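Local atomic coordinates of iron-only hydrogenase system regulator (Thermotoga maritima, PDB entry 2NZC), a protein that is of unknown function in detail but probably helps regulate the iron-only hydrogenase system. Residues I12-R17 / I72-R76. Sequence-based numbering, arbitrary orientation.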
loop_
_atom_site.group_PDB
_atom_site.type_symbol
_atom_site.label_atom_id
_atom_site.label_comp_id
_atom_site.label_asym_id
_atom_site.label_seq_id
_atom_site.Cartn_x
_atom_site.Cartn_y
_atom_site.Cartn_z
ATOM N N ILE D 12 -9.061 -0.618 -9.646
ATOM C CA ILE D 12 -10.469 -0.301 -9.582
ATOM C C ILE D 12 -10.584 1.179 -9.236
ATOM O O ILE D 12 -9.965 1.648 -8.274
ATOM C CB ILE D 12 -11.145 -1.110 -8.455
ATOM C CG1 ILE D 12 -10.914 -2.621 -8.661
ATOM C CG2 ILE D 12 -12.625 -0.791 -8.359
ATOM C CD1 ILE D 12 -11.181 -3.430 -7.449
ATOM N N VAL D 13 -11.376 1.911 -10.003
ATOM C CA VAL D 13 -11.723 3.290 -9.658
ATOM C C VAL D 13 -13.226 3.341 -9.337
ATOM O O VAL D 13 -14.070 3.051 -10.194
ATOM C CB VAL D 13 -11.344 4.269 -10.796
ATOM C CG1 VAL D 13 -11.798 5.672 -10.479
ATOM C CG2 VAL D 13 -9.811 4.234 -11.029
ATOM N N VAL D 14 -13.543 3.705 -8.097
ATOM C CA VAL D 14 -14.922 3.731 -7.609
ATOM C C VAL D 14 -15.405 5.147 -7.315
ATOM O O VAL D 14 -14.676 5.933 -6.727
ATOM C CB VAL D 14 -15.066 2.936 -6.285
ATOM C CG1 VAL D 14 -16.549 2.598 -6.016
ATOM C CG2 VAL D 14 -14.252 1.690 -6.298
ATOM N N GLU D 15 -16.641 5.468 -7.700
ATOM C CA GLU D 15 -17.300 6.701 -7.217
ATOM C C GLU D 15 -17.694 6.470 -5.753
ATOM O O GLU D 15 -18.378 5.497 -5.439
ATOM C CB GLU D 15 -18.488 7.069 -8.101
ATOM C CG GLU D 15 -18.141 6.955 -9.584
ATOM C CD GLU D 15 -19.156 7.559 -10.528
ATOM O OE1 GLU D 15 -20.380 7.574 -10.230
ATOM O OE2 GLU D 15 -18.714 8.017 -11.604
ATOM N N ASP D 16 -17.230 7.347 -4.859
ATOM C CA ASP D 16 -17.156 7.042 -3.417
ATOM C C ASP D 16 -18.470 7.243 -2.680
ATOM O O ASP D 16 -18.479 7.677 -1.517
ATOM C CB ASP D 16 -16.031 7.846 -2.727
ATOM C CG ASP D 16 -15.249 7.020 -1.665
ATOM O OD1 ASP D 16 -15.336 5.757 -1.676
ATOM O OD2 ASP D 16 -14.521 7.642 -0.837
ATOM N N ARG D 17 -19.577 6.939 -3.360
ATOM C CA ARG D 17 -20.890 6.911 -2.727
ATOM C C ARG D 17 -21.117 5.577 -1.988
ATOM O O ARG D 17 -20.317 4.635 -2.116
ATOM C CB ARG D 17 -21.997 7.205 -3.746
ATOM C CG ARG D 17 -22.184 6.162 -4.817
ATOM C CD ARG D 17 -23.240 6.616 -5.771
ATOM N NE ARG D 17 -23.478 5.639 -6.825
ATOM C CZ ARG D 17 -22.879 5.657 -8.011
ATOM N NH1 ARG D 17 -23.166 4.722 -8.908
ATOM N NH2 ARG D 17 -21.995 6.607 -8.302
ATOM N N ILE D 72 -20.976 -3.386 -11.632
ATOM C CA ILE D 72 -21.314 -2.433 -10.565
ATOM C C ILE D 72 -21.282 -0.989 -11.061
ATOM O O ILE D 72 -20.249 -0.524 -11.550
ATOM C CB ILE D 72 -20.402 -2.564 -9.327
ATOM C CG1 ILE D 72 -20.503 -3.973 -8.729
ATOM C CG2 ILE D 72 -20.779 -1.518 -8.271
ATOM C CD1 ILE D 72 -19.472 -4.269 -7.658
ATOM N N SER D 73 -22.409 -0.293 -10.909
ATOM C CA SER D 73 -22.551 1.112 -11.296
ATOM C C SER D 73 -21.544 2.024 -10.609
ATOM O O SER D 73 -21.385 1.990 -9.385
ATOM C CB SER D 73 -23.983 1.606 -11.020
ATOM O OG SER D 73 -24.177 2.940 -11.466
ATOM N N GLY D 74 -20.855 2.828 -11.411
ATOM C CA GLY D 74 -19.846 3.765 -10.901
ATOM C C GLY D 74 -18.499 3.137 -10.611
ATOM O O GLY D 74 -17.724 3.663 -9.800
ATOM N N VAL D 75 -18.206 2.007 -11.256
ATOM C CA VAL D 75 -16.937 1.318 -11.040
ATOM C C VAL D 75 -16.264 1.070 -12.374
ATOM O O VAL D 75 -16.875 0.516 -13.287
ATOM C CB VAL D 75 -17.127 -0.046 -10.291
ATOM C CG1 VAL D 75 -15.832 -0.849 -10.280
ATOM C CG2 VAL D 75 -17.614 0.181 -8.865
ATOM N N ARG D 76 -15.009 1.486 -12.492
ATOM C CA ARG D 76 -14.204 1.102 -13.648
ATOM C C ARG D 76 -13.083 0.222 -13.203
ATOM O O ARG D 76 -12.398 0.536 -12.214
ATOM C CB ARG D 76 -13.595 2.311 -14.355
ATOM C CG ARG D 76 -14.578 3.328 -14.873
ATOM C CD ARG D 76 -13.893 4.237 -15.895
ATOM N NE ARG D 76 -12.498 4.515 -15.532
ATOM C CZ ARG D 76 -12.089 5.587 -14.854
ATOM N NH1 ARG D 76 -10.802 5.734 -14.576
ATOM N NH2 ARG D 76 -12.957 6.509 -14.454
#
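Arg76 lays one face of its guanidinium over Val13, its NH1 coming 4.0 Å from CG2 of Val13. The same NH1 is hydrogen-bonded to the carbonyl of Leu82 of the second subunit, whose Ile9 packs on Val13. Beneath the overlap the two residues form an antiparallel hydrogen-bonded pair: Val13 N donates to Arg76 O (2.8 Å) and Arg76 N to Val13 O (2.9 Å). One step along, Val14 and Val75 make the non-hydrogen-bonded pair and turn to the other face, where CG1 of Val14 meets CG2 of Val75 at 3.9 Å and CG2 of Ile12 reaches CG1 of Val75 at 3.7 Å. Helix 18-30 covers the two valines, Ala20 meeting Val14 and Val24 meeting Val75, whereas Ile12 packs against Ile51 and Leu53 of strand 48-57. The ferredoxin-like βαββαβ fold of the ACT clan illustrates the principle: a sheet with helices on one side sends successive residues of a strand to opposite faces, here the helix side (Val14, Val75) and the subunit side (Val13, Arg76). Strand 6-15 is an inner strand, bonded on its other side to 48-57, and 75-81 is outermost within the chain. The last strand is entered through a type II turn, Ile72 to Val75, with Gly74 at positive phi; a CB there would clash with Arg17 NH1. Gly74 O, still in the turn, accepts a further backbone bond from Glu15 N (3.0 Å). Beyond it, Arg17, the N-cap residue of helix 18-30, folds back so that its NH2 forms a salt bridge with Glu15 OE1 (2.7 Å), while its NH1 lies 3.3 Å from Ser73 OG.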